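Local coordinates for conserved uncharacterized protein (predicted phosphoesterase COG0622) (Streptococcus pneumoniae, PDB 3CK2), which is predicted to be a metal-dependent phosphoesterase of the calcineurin-like superfamily and carries two manganese ions, its natural substrate being unknown, at residues 68-73 / 98-103. Numbering follows the deposited sequence.
Sequences PERLVT and DYWAQE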
loop_
_atom_site.group_PDB
_atom_site.type_symbol
_atom_site.label_atom_id
_atom_site.label_comp_id
_atom_site.label_asym_id
_atom_site.label_seq_id
_atom_site.Cartn_x
_atom_site.Cartn_y
_atom_site.Cartn_z
ATOM N N PRO A 68 -5.962 9.392 9.327
ATOM C CA PRO A 68 -5.662 8.484 10.436
ATOM C C PRO A 68 -4.214 7.970 10.370
ATOM O O PRO A 68 -3.656 7.779 9.289
ATOM C CB PRO A 68 -6.670 7.336 10.230
ATOM C CG PRO A 68 -6.800 7.262 8.752
ATOM C CD PRO A 68 -6.747 8.723 8.277
ATOM N N GLU A 69 -3.622 7.746 11.535
ATOM C CA GLU A 69 -2.323 7.081 11.634
ATOM C C GLU A 69 -2.321 5.620 11.186
ATOM O O GLU A 69 -1.372 5.165 10.567
ATOM C CB GLU A 69 -1.822 7.131 13.054
ATOM C CG GLU A 69 -1.347 8.522 13.423
ATOM C CD GLU A 69 -0.934 8.652 14.886
ATOM O OE1 GLU A 69 -0.907 7.643 15.645
ATOM O OE2 GLU A 69 -0.618 9.785 15.254
ATOM N N ARG A 70 -3.379 4.903 11.532
ATOM C CA ARG A 70 -3.562 3.509 11.166
ATOM C C ARG A 70 -4.949 3.351 10.632
ATOM O O ARG A 70 -5.870 4.053 11.029
ATOM C CB ARG A 70 -3.438 2.591 12.387
ATOM C CG ARG A 70 -2.221 2.811 13.269
ATOM C CD ARG A 70 -2.314 1.972 14.547
ATOM N NE ARG A 70 -1.158 2.219 15.406
ATOM C CZ ARG A 70 -0.831 1.515 16.507
ATOM N NH1 ARG A 70 -1.550 0.471 16.926
ATOM N NH2 ARG A 70 0.252 1.850 17.204
ATOM N N LEU A 71 -5.113 2.379 9.758
ATOM C CA LEU A 71 -6.440 2.052 9.214
ATOM C C LEU A 71 -6.522 0.544 9.059
ATOM O O LEU A 71 -5.592 -0.095 8.528
ATOM C CB LEU A 71 -6.650 2.774 7.880
ATOM C CG LEU A 71 -8.015 3.204 7.382
ATOM C CD1 LEU A 71 -8.837 3.943 8.444
ATOM C CD2 LEU A 71 -7.805 4.062 6.076
ATOM N N VAL A 72 -7.626 -0.011 9.565
ATOM C CA VAL A 72 -7.977 -1.420 9.385
ATOM C C VAL A 72 -9.104 -1.521 8.362
ATOM O O VAL A 72 -10.137 -0.888 8.504
ATOM C CB VAL A 72 -8.419 -2.080 10.755
ATOM C CG1 VAL A 72 -8.838 -3.528 10.549
ATOM C CG2 VAL A 72 -7.285 -1.984 11.778
ATOM N N THR A 73 -8.886 -2.319 7.344
ATOM C CA THR A 73 -9.844 -2.529 6.293
ATOM C C THR A 73 -10.106 -4.026 6.191
ATOM O O THR A 73 -9.234 -4.793 5.898
ATOM C CB THR A 73 -9.350 -1.975 4.971
ATOM O OG1 THR A 73 -9.098 -0.590 5.101
ATOM C CG2 THR A 73 -10.369 -2.117 3.949
ATOM N N ASP A 98 5.778 -5.515 12.888
ATOM C CA ASP A 98 5.406 -6.924 12.937
ATOM C C ASP A 98 4.664 -7.273 14.243
ATOM O O ASP A 98 3.764 -8.096 14.236
ATOM C CB ASP A 98 6.663 -7.788 12.774
ATOM C CG ASP A 98 6.361 -9.264 12.646
ATOM O OD1 ASP A 98 5.716 -9.700 11.678
ATOM O OD2 ASP A 98 6.801 -10.020 13.508
ATOM N N TYR A 99 5.030 -6.672 15.368
ATOM C CA TYR A 99 4.292 -6.933 16.603
ATOM C C TYR A 99 2.808 -6.521 16.467
ATOM O O TYR A 99 1.899 -7.255 16.859
ATOM C CB TYR A 99 4.953 -6.204 17.764
ATOM C CG TYR A 99 4.289 -6.434 19.115
ATOM C CD1 TYR A 99 4.521 -7.598 19.841
ATOM C CD2 TYR A 99 3.443 -5.469 19.666
ATOM C CE1 TYR A 99 3.916 -7.805 21.088
ATOM C CE2 TYR A 99 2.840 -5.664 20.890
ATOM C CZ TYR A 99 3.079 -6.828 21.599
ATOM O OH TYR A 99 2.474 -6.988 22.808
ATOM N N TRP A 100 2.594 -5.349 15.867
ATOM C CA TRP A 100 1.265 -4.789 15.645
ATOM C C TRP A 100 0.492 -5.677 14.709
ATOM O O TRP A 100 -0.664 -5.940 14.958
ATOM C CB TRP A 100 1.368 -3.358 15.074
ATOM C CG TRP A 100 0.056 -2.750 14.650
ATOM C CD1 TRP A 100 -1.085 -2.688 15.399
ATOM C CD2 TRP A 100 -0.253 -2.100 13.402
ATOM N NE1 TRP A 100 -2.085 -2.059 14.697
ATOM C CE2 TRP A 100 -1.604 -1.683 13.469
ATOM C CE3 TRP A 100 0.469 -1.844 12.231
ATOM C CZ2 TRP A 100 -2.243 -1.014 12.414
ATOM C CZ3 TRP A 100 -0.169 -1.179 11.185
ATOM C CH2 TRP A 100 -1.507 -0.765 11.290
ATOM N N ALA A 101 1.132 -6.135 13.632
ATOM C CA ALA A 101 0.480 -6.975 12.625
ATOM C C ALA A 101 0.046 -8.317 13.208
ATOM O O ALA A 101 -0.961 -8.906 12.788
ATOM C CB ALA A 101 1.407 -7.190 11.399
ATOM N N GLN A 102 0.807 -8.796 14.184
ATOM C CA GLN A 102 0.518 -10.064 14.812
ATOM C C GLN A 102 -0.620 -9.887 15.818
ATOM O O GLN A 102 -1.530 -10.718 15.872
ATOM C CB GLN A 102 1.764 -10.610 15.501
ATOM C CG GLN A 102 2.985 -10.682 14.628
ATOM C CD GLN A 102 3.314 -12.067 14.213
ATOM O OE1 GLN A 102 3.711 -12.885 15.051
ATOM N NE2 GLN A 102 3.169 -12.363 12.906
ATOM N N GLU A 103 -0.596 -8.796 16.589
ATOM C CA GLU A 103 -1.703 -8.527 17.514
ATOM C C GLU A 103 -3.043 -8.311 16.775
ATOM O O GLU A 103 -4.097 -8.701 17.272
ATOM C CB GLU A 103 -1.361 -7.408 18.529
ATOM C CG GLU A 103 -1.653 -5.954 18.119
ATOM C CD GLU A 103 -1.300 -4.916 19.230
ATOM O OE1 GLU A 103 -1.575 -5.221 20.431
ATOM O OE2 GLU A 103 -0.761 -3.811 18.893
#
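In the calcineurin-like phosphoesterase fold, a cation-pi contact between R70 and W100 ties strand 70-75, an outermost strand of the five-stranded mixed sheet, to helix 95-103, which packs on a face of that sheet. The backbones stay well apart, with the CA atoms of R70 and W100 10.6 Å from each other, and two long side chains reaching out in opposite directions bridge the gap. With chi1 at 173°, W100 CG lies opposite the backbone N, which carries the indole from the helix towards the strand. R70 is extended from CG to NE and runs over one face of the ring. Its methylenes lie over the CZ2/CH2 rim of the six-membered ring rather than its middle, R70 CD coming to 3.7 Å from W100 CZ2. Farther out, R70 CZ sits 4.4 Å from the centroid of the W100 five-membered ring, close to the ring normal. The guanidinium is not stacked flat: its plane is turned 54° from the indole, and R70 NH1 dips to 3.4 Å from W100 NE1. Both nitrogens are donors, so this approach is no hydrogen bond; NE1 instead makes a weak one to E104 OE2. W100 also meets the ring of F88 and touches I81 and T83, which places the buried indole between helix and sheet. E103 OE2 lies in the indole plane at its edge, 4.8 Å from R70 NH1, too far for a salt bridge. The contact thus combines methylene packing with attraction between a cation and the pi cloud, and the nearby E103 carboxylate probably adds a modest electrostatic pull on the exposed arginine.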